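ABC transporter (Caldanaerobius, PDB 4G68) probably binds xylan-derived sugars as the extracellular solute-binding component of an ABC transporter that serves xylan utilization. Local coordinates at residues C[76-79]-C[80-83]; C[100-103]-C[104-108]; C[342-345]-C[346-350]; C[60-63]-C[64-68]. One frame throughout, in Å; residues are numbered along the deposited sequence.

Contact 1 of 4, residues C[76-79]-C[80-83]; sequences VTEN and DAYK
Thr77 meets the Tyr82 ring at its edge, with Thr77 CB in the ring plane 4.0 Å from Tyr82 CD1, while Thr77 CG2 rests on Ala81 CB at 3.7 Å. The ring's hydroxyl bonds Gln100 O. The second flat group, the Glu78 carboxylate, lies against the backbone where the chain leaves strand 71-76 and enters helix 79-91. Asp80 N comes to Glu78 OE2 from above the carboxylate plane, 2.8 Å away and almost straight at hydrogen (173°). Ala81 N takes Glu78 OE1 on the syn side at 3.0 Å, also tilted from the plane. Glu78 occupies the N-cap position, and these two bonds are its side-chain cap: its CG stands anti to the backbone N (chi1 180°), and a bend at chi2 (-79°) folds the carboxylate back over the first turn. If an alanine stood here, the amides of Asp80 and Ala81 would probably be left without these acceptors and the first turn less firmly closed. Regular helical bonding starts with Tyr82 N to Glu78 O and Lys83 N to Asn79 O. Lys83 NZ adds a salt bridge of 3.1 Å to Asp80 OD1, approaching from above that carboxylate, and a water links the same NZ to Asn79 OD1. The Lys83 ammonium makes cation-pi contacts with Trp102 and Trp201. Two acidic groups share the helix start, Glu78 OE2 lying 3.5 Å from Asp80 OD2, and Asp199 adds negative charge beside the latter; the capping amides, Trp201 NE1 bonded to Asp80 OD2, a water within bonding distance of both oxygens and Lys83 on OD1 probably offset it.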
loop_
_atom_site.group_PDB
_atom_site.type_symbol
_atom_site.label_atom_id
_atom_site.label_comp_id
_atom_site.label_asym_id
_atom_site.label_seq_id
_atom_site.Cartn_x
_atom_site.Cartn_y
_atom_site.Cartn_z
ATOM N N VAL C 76 15.152 11.986 -0.476
ATOM C CA VAL C 76 14.375 10.805 -0.866
ATOM C C VAL C 76 15.050 9.501 -0.411
ATOM O O VAL C 76 16.261 9.327 -0.560
ATOM C CB VAL C 76 14.065 10.834 -2.375
ATOM C CG1 VAL C 76 15.293 11.191 -3.188
ATOM C CG2 VAL C 76 13.436 9.543 -2.843
ATOM N N THR C 77 14.252 8.602 0.167
ATOM C CA THR C 77 14.764 7.364 0.747
ATOM C C THR C 77 13.852 6.247 0.329
ATOM O O THR C 77 12.632 6.417 0.368
ATOM C CB THR C 77 14.771 7.432 2.291
ATOM O OG1 THR C 77 15.460 8.620 2.718
ATOM C CG2 THR C 77 15.442 6.173 2.889
ATOM N N GLU C 78 14.445 5.098 -0.018
ATOM C CA GLU C 78 13.679 3.898 -0.361
ATOM C C GLU C 78 12.684 3.563 0.760
ATOM O O GLU C 78 13.015 3.607 1.961
ATOM C CB GLU C 78 14.597 2.699 -0.706
ATOM C CG GLU C 78 13.851 1.395 -1.071
ATOM C CD GLU C 78 13.338 0.625 0.128
ATOM O OE1 GLU C 78 13.998 0.665 1.194
ATOM O OE2 GLU C 78 12.233 0.007 0.056
ATOM N N ASN C 79 11.457 3.257 0.336
ATOM C CA ASN C 79 10.356 2.816 1.195
ATOM C C ASN C 79 10.709 2.131 2.564
ATOM O O ASN C 79 10.329 2.614 3.664
ATOM C CB ASN C 79 9.471 1.872 0.323
ATOM C CG ASN C 79 8.337 1.293 1.076
ATOM O OD1 ASN C 79 7.750 1.971 1.927
ATOM N ND2 ASN C 79 8.009 0.028 0.804
ATOM N N ASP C 80 11.410 1.005 2.521
ATOM C CA ASP C 80 11.638 0.262 3.759
ATOM C C ASP C 80 12.678 0.925 4.654
ATOM O O ASP C 80 12.549 0.923 5.894
ATOM C CB ASP C 80 11.938 -1.212 3.467
ATOM C CG ASP C 80 10.680 -1.988 3.158
ATOM O OD1 ASP C 80 9.867 -2.232 4.092
ATOM O OD2 ASP C 80 10.464 -2.320 1.977
ATOM N N ALA C 81 13.670 1.521 4.011
ATOM C CA ALA C 81 14.697 2.321 4.696
ATOM C C ALA C 81 14.095 3.632 5.251
ATOM O O ALA C 81 14.576 4.189 6.261
ATOM C CB ALA C 81 15.865 2.608 3.744
ATOM N N TYR C 82 13.046 4.122 4.588
ATOM C CA TYR C 82 12.415 5.379 4.988
ATOM C C TYR C 82 11.659 5.177 6.319
ATOM O O TYR C 82 11.651 6.035 7.216
ATOM C CB TYR C 82 11.463 5.832 3.863
ATOM C CG TYR C 82 10.719 7.094 4.205
ATOM C CD1 TYR C 82 11.298 8.351 3.974
ATOM C CD2 TYR C 82 9.431 7.041 4.755
ATOM C CE1 TYR C 82 10.618 9.501 4.287
ATOM C CE2 TYR C 82 8.745 8.209 5.105
ATOM C CZ TYR C 82 9.340 9.426 4.869
ATOM O OH TYR C 82 8.665 10.572 5.198
ATOM N N LYS C 83 10.992 4.031 6.450
ATOM C CA LYS C 83 10.365 3.658 7.712
ATOM C C LYS C 83 11.324 3.839 8.896
ATOM O O LYS C 83 11.002 4.513 9.905
ATOM C CB LYS C 83 9.919 2.202 7.622
ATOM C CG LYS C 83 8.775 2.059 6.620
ATOM C CD LYS C 83 8.215 0.651 6.646
ATOM C CE LYS C 83 7.126 0.561 5.592
ATOM N NZ LYS C 83 7.328 -0.693 4.835
HETATM O O HOH W 1 10.094 -2.041 -0.437
HETATM O O HOH W 2 5.905 0.046 2.677
#

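Contact 2 of 4, residues C[100-103]-C[104-108]; sequences QTWA and GGFSQ
Phe106 presents one ring face to the edge of Trp102, whose CE3 sits over it toward the rim, 3.5 Å from Phe106 CE2. This is a T-shaped (edge-to-face) stack, centroids 5.0 Å apart and planes at 80°, formed where strand 98-102 of the periplasmic-binding-protein fold runs into the turn before helix 108-112. Phe106 CG, anti to its own backbone N (chi1 179°), carries the ring back toward the strand. Thr101 OG1 then lies at the edge of the same ring, 3.4 Å from Phe106 CD2, so one ring packs against two successive strand residues. The turn itself depends on Gly104: with phi at 91°, a CB on this residue would run into the carbonyl oxygen of Ala103, a conformation that calls for glycine. Gly104 O is further held by the hydroxyl of Tyr141. Lys83 makes a cation-pi contact over a face of Trp102, whereas Phe106 meets its edge. At the edge of the Phe106 ring, near its plane, a short polar relay ties turn to strand: Thr101 OG1 donates to Ser107 OG at 2.7 Å, and Ser107 OG in turn donates to Trp102 O, a very short bond modelled at 2.5 Å.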
loop_
_atom_site.group_PDB
_atom_site.type_symbol
_atom_site.label_atom_id
_atom_site.label_comp_id
_atom_site.label_asym_id
_atom_site.label_seq_id
_atom_site.Cartn_x
_atom_site.Cartn_y
_atom_site.Cartn_z
ATOM N N GLN C 100 6.343 12.538 4.410
ATOM C CA GLN C 100 5.371 11.551 3.951
ATOM C C GLN C 100 5.137 10.522 5.043
ATOM O O GLN C 100 6.061 10.199 5.781
ATOM C CB GLN C 100 5.925 10.846 2.705
ATOM C CG GLN C 100 5.014 9.749 2.107
ATOM C CD GLN C 100 5.532 9.223 0.742
ATOM O OE1 GLN C 100 6.600 9.610 0.301
ATOM N NE2 GLN C 100 4.779 8.316 0.099
ATOM N N THR C 101 3.905 10.041 5.196
ATOM C CA THR C 101 3.656 8.982 6.199
ATOM C C THR C 101 2.487 8.080 5.746
ATOM O O THR C 101 1.918 8.292 4.642
ATOM C CB THR C 101 3.398 9.577 7.588
ATOM O OG1 THR C 101 3.632 8.598 8.608
ATOM C CG2 THR C 101 1.966 10.121 7.672
ATOM N N TRP C 102 2.218 7.062 6.567
ATOM C CA TRP C 102 1.042 6.215 6.467
ATOM C C TRP C 102 0.158 6.566 7.603
ATOM O O TRP C 102 0.540 6.509 8.767
ATOM C CB TRP C 102 1.381 4.727 6.501
ATOM C CG TRP C 102 2.201 4.334 5.293
ATOM C CD1 TRP C 102 1.738 3.925 4.061
ATOM C CD2 TRP C 102 3.655 4.347 5.183
ATOM N NE1 TRP C 102 2.775 3.697 3.199
ATOM C CE2 TRP C 102 3.967 3.913 3.823
ATOM C CE3 TRP C 102 4.696 4.655 6.051
ATOM C CZ2 TRP C 102 5.284 3.788 3.368
ATOM C CZ3 TRP C 102 6.015 4.507 5.608
ATOM C CH2 TRP C 102 6.308 4.096 4.291
ATOM N N ALA C 103 -1.034 6.998 7.259
ATOM C CA ALA C 103 -1.984 7.475 8.257
ATOM C C ALA C 103 -2.573 6.297 9.000
ATOM O O ALA C 103 -2.512 5.155 8.510
ATOM C CB ALA C 103 -3.087 8.257 7.584
ATOM N N GLY C 104 -3.172 6.594 10.156
ATOM C CA GLY C 104 -3.723 5.566 11.022
ATOM C C GLY C 104 -2.688 5.094 12.031
ATOM O O GLY C 104 -1.922 5.910 12.574
ATOM N N GLY C 105 -2.722 3.787 12.310
ATOM C CA GLY C 105 -1.777 3.090 13.238
ATOM C C GLY C 105 -0.285 3.372 13.182
ATOM O O GLY C 105 0.342 3.548 14.246
ATOM N N PHE C 106 0.290 3.432 11.972
ATOM C CA PHE C 106 1.729 3.725 11.809
ATOM C C PHE C 106 2.061 5.081 12.377
ATOM O O PHE C 106 3.130 5.286 12.941
ATOM C CB PHE C 106 2.073 3.743 10.338
ATOM C CG PHE C 106 3.527 4.054 10.031
ATOM C CD1 PHE C 106 4.466 3.015 9.946
ATOM C CD2 PHE C 106 3.950 5.365 9.740
ATOM C CE1 PHE C 106 5.815 3.286 9.637
ATOM C CE2 PHE C 106 5.285 5.623 9.400
ATOM C CZ PHE C 106 6.209 4.586 9.337
ATOM N N SER C 107 1.177 6.054 12.165
ATOM C CA SER C 107 1.494 7.406 12.633
ATOM C C SER C 107 0.939 7.701 14.045
ATOM O O SER C 107 1.177 8.789 14.615
ATOM C CB SER C 107 1.043 8.456 11.614
ATOM O OG SER C 107 1.550 8.165 10.320
ATOM N N GLN C 108 0.181 6.752 14.601
ATOM C CA GLN C 108 -0.490 7.032 15.885
ATOM C C GLN C 108 0.543 7.403 16.985
ATOM O O GLN C 108 0.339 8.395 17.676
ATOM C CB GLN C 108 -1.412 5.885 16.325
ATOM C CG GLN C 108 -2.382 6.289 17.434
ATOM C CD GLN C 108 -3.199 5.123 18.008
ATOM O OE1 GLN C 108 -3.193 4.003 17.484
ATOM N NE2 GLN C 108 -3.911 5.393 19.100
#

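Contact 3 of 4, residues C[342-345]-C[346-350]; sequences LAKQ and LSDMD
Lys344 and Asp348, one helical turn apart, carry the ionic part of this contact. Lys344 NZ donates to Asp348 OD1 at 3.1 Å, on the syn lone pair of that oxygen. Of the two carboxylate oxygens NZ bonds OD1 alone, while the Lys344 CE methylene packs against Asp348 OD2 at 3.2 Å. The lysine chain gets there by leaving with CG anti to the backbone N (chi1 168°) and turning at chi2 (67°), which brings it along the helix surface toward its partner. Were an alanine at Asp348, the Lys344 ammonium would probably lose its mate in this bridge and its chain would be likely to swing more freely. The backbone interactions are regular i to i+4 helix bonds: Leu346 N to Leu342 O and Ser347 N to Ala343 O, both 2.9 Å, then Asp348 N to Lys344 O and Met349 N to Gln345 O. Van der Waals contacts follow from the same spacing, Leu346 CG sitting 3.2 Å from Leu342 O and Met349 CB 3.3 Å from Gln345 O. Among the polar side chains, Ser347 OG bonds Trp360 N beyond the helix. The whole segment belongs to helix 332-353, which is wedged between sheet and helix. Ala343 and Leu346 pack on Phe150 of strand 144-160, and Ala343 with Leu342 also meets Leu323 of strand 317-325. Leu342, Gln345 and Met349 instead touch Ile60, Ile59 and Val56 of helix 52-66.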
loop_
_atom_site.group_PDB
_atom_site.type_symbol
_atom_site.label_atom_id
_atom_site.label_comp_id
_atom_site.label_asym_id
_atom_site.label_seq_id
_atom_site.Cartn_x
_atom_site.Cartn_y
_atom_site.Cartn_z
ATOM N N LEU C 342 1.953 20.405 -1.900
ATOM C CA LEU C 342 2.626 19.148 -2.226
ATOM C C LEU C 342 1.659 17.958 -2.284
ATOM O O LEU C 342 1.777 17.110 -3.186
ATOM C CB LEU C 342 3.650 18.874 -1.156
ATOM C CG LEU C 342 4.866 19.792 -1.202
ATOM C CD1 LEU C 342 5.739 19.419 -0.009
ATOM C CD2 LEU C 342 5.586 19.604 -2.575
ATOM N N ALA C 343 0.721 17.901 -1.335
ATOM C CA ALA C 343 -0.272 16.827 -1.276
ATOM C C ALA C 343 -1.143 16.769 -2.530
ATOM O O ALA C 343 -1.214 15.712 -3.179
ATOM C CB ALA C 343 -1.128 16.967 -0.037
ATOM N N LYS C 344 -1.766 17.906 -2.878
ATOM C CA LYS C 344 -2.526 18.004 -4.129
ATOM C C LYS C 344 -1.706 17.585 -5.356
ATOM O O LYS C 344 -2.188 16.829 -6.191
ATOM C CB LYS C 344 -3.114 19.427 -4.325
ATOM C CG LYS C 344 -3.668 19.697 -5.726
ATOM C CD LYS C 344 -4.923 18.882 -6.076
ATOM C CE LYS C 344 -5.358 19.078 -7.538
ATOM N NZ LYS C 344 -6.627 18.320 -7.832
ATOM N N GLN C 345 -0.479 18.086 -5.477
ATOM C CA GLN C 345 0.376 17.716 -6.619
ATOM C C GLN C 345 0.742 16.234 -6.693
ATOM O O GLN C 345 0.791 15.680 -7.797
ATOM C CB GLN C 345 1.644 18.580 -6.693
ATOM C CG GLN C 345 1.365 20.087 -6.851
ATOM C CD GLN C 345 0.562 20.417 -8.100
ATOM O OE1 GLN C 345 0.966 20.124 -9.221
ATOM N NE2 GLN C 345 -0.592 21.014 -7.903
ATOM N N LEU C 346 1.086 15.643 -5.546
ATOM C CA LEU C 346 1.378 14.213 -5.457
ATOM C C LEU C 346 0.157 13.393 -5.840
ATOM O O LEU C 346 0.311 12.403 -6.568
ATOM C CB LEU C 346 1.845 13.825 -4.043
ATOM C CG LEU C 346 3.273 14.258 -3.602
ATOM C CD1 LEU C 346 3.544 13.746 -2.189
ATOM C CD2 LEU C 346 4.314 13.672 -4.526
ATOM N N SER C 347 -1.034 13.810 -5.349
ATOM C CA SER C 347 -2.299 13.110 -5.658
ATOM C C SER C 347 -2.550 13.084 -7.193
ATOM O O SER C 347 -2.890 12.033 -7.767
ATOM C CB SER C 347 -3.460 13.793 -4.936
ATOM O OG SER C 347 -4.727 13.139 -5.223
ATOM N N ASP C 348 -2.418 14.249 -7.855
ATOM C CA ASP C 348 -2.606 14.316 -9.331
ATOM C C ASP C 348 -1.506 13.527 -10.089
ATOM O O ASP C 348 -1.781 12.844 -11.090
ATOM C CB ASP C 348 -2.497 15.756 -9.805
ATOM C CG ASP C 348 -3.698 16.598 -9.477
ATOM O OD1 ASP C 348 -4.648 16.123 -8.809
ATOM O OD2 ASP C 348 -3.679 17.782 -9.972
ATOM N N MET C 349 -0.264 13.626 -9.611
ATOM C CA MET C 349 0.841 12.861 -10.180
ATOM C C MET C 349 0.471 11.361 -10.113
ATOM O O MET C 349 0.544 10.676 -11.115
ATOM C CB MET C 349 2.136 13.107 -9.375
ATOM C CG MET C 349 3.328 12.270 -9.844
ATOM S SD MET C 349 4.721 12.192 -8.705
ATOM C CE MET C 349 4.181 10.951 -7.516
ATOM N N ASP C 350 0.061 10.891 -8.926
ATOM C CA ASP C 350 -0.255 9.455 -8.639
ATOM C C ASP C 350 -1.277 8.945 -9.638
ATOM O O ASP C 350 -1.108 7.878 -10.261
ATOM C CB ASP C 350 -0.896 9.320 -7.232
ATOM C CG ASP C 350 0.104 9.155 -6.112
ATOM O OD1 ASP C 350 1.326 8.995 -6.395
ATOM O OD2 ASP C 350 -0.355 9.184 -4.911
#

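Contact 4 of 4, residues C[60-63]-C[64-68]; sequences IDQW and NKENP
Trp63 leaves the helix with CG anti to the backbone N (chi1 169°), while Asn67 holds CG beside its own N (chi1 -71°), and together these torsions lay the asparagine over the indole. The Asn67 amide is stacked almost flat on the ring, planes 8° apart, with Asn67 CG 3.8 Å from Trp63 CE2. Asn67 CB makes a CH-pi contact over the five-membered ring, 4.0 Å from its centroid. Asn64 comes instead to the ring edge, its OD1 3.5 Å from Trp63 CD1, and packs its ND2 at 3.7 Å from Ile60 CG2. Regular bonds run through Asn64 N, Lys65 N and Glu66 N, but at Asn67, where the backbone leaves helical angles, Trp63 O receives only weak bonds, from Asn67 N and from Asn67 ND2. On the outer side, Gln62 NE2 gives Glu66 OE2 a short but bent, weak bond of 2.7 Å. This is the C-terminal end of the helix in the beta-alpha-beta unit of strands 40-45 and 71-76. Trp63 NE1 bonds Val70 O, Asn64 OD1 takes Ile72 N, and Asn67 OD1 takes Arg337 NH1; at this helix end, side-chain bonds and the stack on Trp63 probably make up for the weak backbone bonds at Asn67.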
loop_
_atom_site.group_PDB
_atom_site.type_symbol
_atom_site.label_atom_id
_atom_site.label_comp_id
_atom_site.label_asym_id
_atom_site.label_seq_id
_atom_site.Cartn_x
_atom_site.Cartn_y
_atom_site.Cartn_z
ATOM N N ILE C 60 8.470 20.073 -6.798
ATOM C CA ILE C 60 9.302 20.910 -5.907
ATOM C C ILE C 60 9.815 22.137 -6.668
ATOM O O ILE C 60 9.692 23.266 -6.173
ATOM C CB ILE C 60 10.548 20.166 -5.332
ATOM C CG1 ILE C 60 10.249 18.813 -4.639
ATOM C CG2 ILE C 60 11.394 21.092 -4.459
ATOM C CD1 ILE C 60 9.218 18.769 -3.557
ATOM N N ASP C 61 10.373 21.920 -7.861
ATOM C CA ASP C 61 10.945 23.038 -8.644
ATOM C C ASP C 61 9.888 24.130 -8.932
ATOM O O ASP C 61 10.156 25.344 -8.762
ATOM C CB ASP C 61 11.638 22.548 -9.928
ATOM C CG ASP C 61 12.862 21.673 -9.648
ATOM O OD1 ASP C 61 13.293 21.502 -8.471
ATOM O OD2 ASP C 61 13.382 21.129 -10.632
ATOM N N GLN C 62 8.681 23.716 -9.330
ATOM C CA GLN C 62 7.653 24.708 -9.585
ATOM C C GLN C 62 7.283 25.478 -8.304
ATOM O O GLN C 62 7.045 26.694 -8.343
ATOM C CB GLN C 62 6.412 24.106 -10.221
ATOM C CG GLN C 62 5.502 25.214 -10.736
ATOM C CD GLN C 62 4.210 24.726 -11.356
ATOM O OE1 GLN C 62 4.208 23.878 -12.275
ATOM N NE2 GLN C 62 3.088 25.286 -10.864
ATOM N N TRP C 63 7.258 24.781 -7.165
ATOM C CA TRP C 63 7.043 25.484 -5.903
ATOM C C TRP C 63 8.149 26.468 -5.624
ATOM O O TRP C 63 7.887 27.587 -5.159
ATOM C CB TRP C 63 6.862 24.537 -4.721
ATOM C CG TRP C 63 6.902 25.268 -3.389
ATOM C CD1 TRP C 63 8.033 25.709 -2.688
ATOM C CD2 TRP C 63 5.750 25.689 -2.562
ATOM N NE1 TRP C 63 7.671 26.360 -1.527
ATOM C CE2 TRP C 63 6.317 26.375 -1.386
ATOM C CE3 TRP C 63 4.369 25.562 -2.668
ATOM C CZ2 TRP C 63 5.513 26.905 -0.385
ATOM C CZ3 TRP C 63 3.564 26.086 -1.641
ATOM C CH2 TRP C 63 4.124 26.743 -0.530
ATOM N N ASN C 64 9.382 26.040 -5.861
ATOM C CA ASN C 64 10.545 26.847 -5.528
ATOM C C ASN C 64 10.560 28.141 -6.359
ATOM O O ASN C 64 10.869 29.230 -5.836
ATOM C CB ASN C 64 11.824 26.025 -5.670
ATOM C CG ASN C 64 12.139 25.209 -4.408
ATOM O OD1 ASN C 64 11.479 25.363 -3.363
ATOM N ND2 ASN C 64 13.190 24.354 -4.489
ATOM N N LYS C 65 10.156 28.008 -7.629
ATOM C CA LYS C 65 10.013 29.139 -8.544
ATOM C C LYS C 65 8.865 30.101 -8.092
ATOM O O LYS C 65 8.985 31.341 -8.058
ATOM C CB LYS C 65 9.768 28.599 -9.962
ATOM C CG LYS C 65 9.637 29.691 -11.009
ATOM C CD LYS C 65 8.947 29.172 -12.264
ATOM C CE LYS C 65 8.949 30.254 -13.337
ATOM N NZ LYS C 65 9.735 29.776 -14.485
ATOM N N GLU C 66 7.723 29.526 -7.778
ATOM C CA GLU C 66 6.625 30.358 -7.370
ATOM C C GLU C 66 6.797 30.972 -5.949
ATOM O O GLU C 66 6.071 31.883 -5.572
ATOM C CB GLU C 66 5.320 29.587 -7.545
ATOM C CG GLU C 66 5.104 29.248 -9.021
ATOM C CD GLU C 66 4.072 28.155 -9.275
ATOM O OE1 GLU C 66 3.458 27.621 -8.315
ATOM O OE2 GLU C 66 3.864 27.825 -10.454
ATOM N N ASN C 67 7.757 30.479 -5.165
ATOM C CA ASN C 67 7.858 30.903 -3.759
ATOM C C ASN C 67 9.278 31.229 -3.332
ATOM O O ASN C 67 9.833 30.522 -2.465
ATOM C CB ASN C 67 7.202 29.859 -2.810
ATOM C CG ASN C 67 5.682 29.846 -2.922
ATOM O OD1 ASN C 67 4.983 30.264 -2.008
ATOM N ND2 ASN C 67 5.162 29.391 -4.048
ATOM N N PRO C 68 9.842 32.341 -3.890
ATOM C CA PRO C 68 11.276 32.628 -3.746
ATOM C C PRO C 68 11.752 32.683 -2.291
ATOM O O PRO C 68 12.876 32.284 -1.994
ATOM C CB PRO C 68 11.476 33.982 -4.457
ATOM C CG PRO C 68 10.150 34.437 -4.932
ATOM C CD PRO C 68 9.109 33.419 -4.604
#

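Contacts 1 and 2 hold neighbouring elements, helix 79-91 and strand 98-102, and touch directly: Tyr82 OH lies 2.7 Å from Gln100 O, and Lys83 CG packs on Trp102 CZ3. Contacts 3 and 4 meet through Leu342 CD2 and Ile60 CD1, 3.9 Å apart, joining helix 332-353 to helix 52-66. Contact 3 is the buried one; contacts 1, 2 and 4 are partly buried, contact 4 with the most exposed residues, its centre about 29 Å from the centre of the chain. Chemistry follows place: polar side chains serve the backbone at a helix start (contact 1) and a helix end (contact 4), whereas aromatic or apolar packing prevails beside the sheet in contacts 2 and 3.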